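Local coordinates for protein sulfotransferase (Mus musculus, PDB 5X2B) that probably transfers sulfonate groups to small acceptor molecules as a cytosolic sulfotransferase, and binds the nucleotide product adenosine-3'-5'-diphosphate, at residues W153-L158 against L262-M267. Residues are numbered along the deposited sequence; the frame is centred on the assembly and turned at random.
Sequences WFDHVL and LFTEKM
A salt bridge at the solvent-exposed margin joins the two helices: Lys266 NZ donates a hydrogen bond to Asp155 OD1 at 2.9 Å. Chi1 m lays Lys266 CG over one face of the Phe154 ring; chi2 and chi3, both between wells, then bring NZ to the carboxylate. The helical segments 153-158 and 262-266 run roughly parallel, crossing at -30° with axes 11.1 Å apart; the closest CA pair is Phe154 and Lys266, 6.8 Å. Phe154 (chi1 m) fills this gap, its CE1 3.6 Å from Phe263 CA and its CD1 3.7 Å from Lys266 CB. Met267, the first residue beyond the helix (phi/psi -89/39), curls back in an all-m rotamer. Its sulfur makes Met-aromatic contacts with the edge of Phe154 and, obliquely, with Trp153 (SD to Trp153 CZ3 4.2 Å), while SD also lies 4.2 Å from Leu158 CD2. Helix 153-161 thus packs against the C-terminal end of helix 253-266 within the P-loop-type sulfotransferase fold. Deeper inside, Trp153 meets Tyr40 edge-to-face, just beyond strand 35-38 of the parallel sheet, and touches helices 113-126, 136-145 and 271-281.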
loop_
_atom_site.group_PDB
_atom_site.type_symbol
_atom_site.label_atom_id
_atom_site.label_comp_id
_atom_site.label_asym_id
_atom_site.label_seq_id
_atom_site.Cartn_x
_atom_site.Cartn_y
_atom_site.Cartn_z
ATOM N N TRP A 153 12.057 1.384 0.665
ATOM C CA TRP A 153 11.075 1.555 1.660
ATOM C C TRP A 153 11.285 2.945 2.212
ATOM O O TRP A 153 10.442 3.824 2.095
ATOM C CB TRP A 153 11.329 0.570 2.742
ATOM C CG TRP A 153 10.291 0.580 3.718
ATOM C CD1 TRP A 153 9.073 0.053 3.571
ATOM C CD2 TRP A 153 10.348 1.136 5.049
ATOM N NE1 TRP A 153 8.340 0.241 4.718
ATOM C CE2 TRP A 153 9.110 0.898 5.652
ATOM C CE3 TRP A 153 11.328 1.818 5.785
ATOM C CZ2 TRP A 153 8.805 1.308 6.951
ATOM C CZ3 TRP A 153 11.031 2.229 7.081
ATOM C CH2 TRP A 153 9.787 1.973 7.647
ATOM N N PHE A 154 12.456 3.150 2.785
ATOM C CA PHE A 154 12.632 4.287 3.672
ATOM C C PHE A 154 12.208 5.565 2.998
ATOM O O PHE A 154 11.535 6.363 3.586
ATOM C CB PHE A 154 14.077 4.387 4.168
ATOM C CG PHE A 154 14.565 3.144 4.893
ATOM C CD1 PHE A 154 14.491 3.043 6.271
ATOM C CD2 PHE A 154 15.100 2.077 4.177
ATOM C CE1 PHE A 154 14.960 1.921 6.933
ATOM C CE2 PHE A 154 15.543 0.957 4.815
ATOM C CZ PHE A 154 15.482 0.868 6.198
ATOM N N ASP A 155 12.590 5.749 1.761
ATOM C CA ASP A 155 12.181 6.899 1.037
ATOM C C ASP A 155 10.683 7.022 0.935
ATOM O O ASP A 155 10.142 8.108 1.101
ATOM C CB ASP A 155 12.753 6.814 -0.347
ATOM C CG ASP A 155 14.237 6.935 -0.336
ATOM O OD1 ASP A 155 14.735 7.193 0.790
ATOM O OD2 ASP A 155 14.906 6.824 -1.411
ATOM N N HIS A 156 9.998 5.923 0.663
ATOM C CA HIS A 156 8.564 5.998 0.498
ATOM C C HIS A 156 7.947 6.658 1.700
ATOM O O HIS A 156 7.180 7.625 1.661
ATOM C CB HIS A 156 7.989 4.601 0.376
ATOM C CG HIS A 156 6.652 4.595 -0.299
ATOM N ND1 HIS A 156 5.480 4.547 0.404
ATOM C CD2 HIS A 156 6.329 4.712 -1.601
ATOM C CE1 HIS A 156 4.459 4.595 -0.455
ATOM N NE2 HIS A 156 4.949 4.689 -1.680
ATOM N N VAL A 157 8.300 6.080 2.793
ATOM C CA VAL A 157 7.662 6.401 4.012
ATOM C C VAL A 157 7.927 7.852 4.336
ATOM O O VAL A 157 7.041 8.606 4.792
ATOM C CB VAL A 157 8.301 5.501 5.064
ATOM C CG1 VAL A 157 7.758 5.774 6.426
ATOM C CG2 VAL A 157 8.066 4.071 4.715
ATOM N N LEU A 158 9.167 8.257 4.104
ATOM C CA LEU A 158 9.629 9.558 4.578
ATOM C C LEU A 158 8.966 10.675 3.848
ATOM O O LEU A 158 8.377 11.584 4.420
ATOM C CB LEU A 158 11.135 9.675 4.421
ATOM C CG LEU A 158 11.914 8.928 5.525
ATOM C CD1 LEU A 158 13.461 8.932 5.279
ATOM C CD2 LEU A 158 11.627 9.462 6.925
ATOM N N LEU A 262 20.980 0.818 9.392
ATOM C CA LEU A 262 20.459 1.627 8.307
ATOM C C LEU A 262 19.137 2.222 8.743
ATOM O O LEU A 262 18.813 3.366 8.430
ATOM C CB LEU A 262 20.212 0.800 7.055
ATOM C CG LEU A 262 20.322 1.552 5.719
ATOM C CD1 LEU A 262 19.895 0.667 4.560
ATOM C CD2 LEU A 262 19.497 2.821 5.667
ATOM N N PHE A 263 18.348 1.418 9.433
ATOM C CA PHE A 263 17.068 1.900 9.831
ATOM C C PHE A 263 17.232 3.109 10.713
ATOM O O PHE A 263 16.612 4.151 10.540
ATOM C CB PHE A 263 16.315 0.895 10.648
ATOM C CG PHE A 263 15.029 1.444 11.124
ATOM C CD1 PHE A 263 13.869 1.264 10.377
ATOM C CD2 PHE A 263 14.989 2.241 12.266
ATOM C CE1 PHE A 263 12.681 1.805 10.811
ATOM C CE2 PHE A 263 13.805 2.786 12.709
ATOM C CZ PHE A 263 12.646 2.571 11.988
ATOM N N THR A 264 18.047 2.921 11.715
ATOM C CA THR A 264 18.328 3.966 12.650
ATOM C C THR A 264 19.024 5.141 11.979
ATOM O O THR A 264 18.923 6.268 12.439
ATOM C CB THR A 264 19.244 3.443 13.699
ATOM O OG1 THR A 264 18.554 2.435 14.462
ATOM C CG2 THR A 264 19.695 4.584 14.569
ATOM N N GLU A 265 19.739 4.866 10.899
ATOM C CA GLU A 265 20.381 5.915 10.114
ATOM C C GLU A 265 19.365 6.666 9.278
ATOM O O GLU A 265 19.408 7.887 9.181
ATOM C CB GLU A 265 21.424 5.307 9.204
ATOM C CG GLU A 265 21.905 6.188 8.085
ATOM C CD GLU A 265 22.815 5.421 7.141
ATOM O OE1 GLU A 265 24.017 5.323 7.452
ATOM O OE2 GLU A 265 22.338 4.891 6.109
ATOM N N LYS A 266 18.443 5.958 8.648
ATOM C CA LYS A 266 17.489 6.667 7.851
ATOM C C LYS A 266 16.346 7.202 8.727
ATOM O O LYS A 266 15.953 8.341 8.577
ATOM C CB LYS A 266 16.989 5.804 6.685
ATOM C CG LYS A 266 18.030 5.513 5.621
ATOM C CD LYS A 266 18.037 6.508 4.429
ATOM C CE LYS A 266 17.445 5.886 3.128
ATOM N NZ LYS A 266 17.384 6.843 1.920
ATOM N N MET A 267 15.822 6.409 9.652
ATOM C CA MET A 267 14.587 6.805 10.350
ATOM C C MET A 267 14.883 7.604 11.566
ATOM O O MET A 267 14.190 7.453 12.579
ATOM C CB MET A 267 13.820 5.569 10.786
ATOM C CG MET A 267 13.544 4.698 9.643
ATOM S SD MET A 267 12.761 5.771 8.491
ATOM C CE MET A 267 11.291 6.072 9.423
#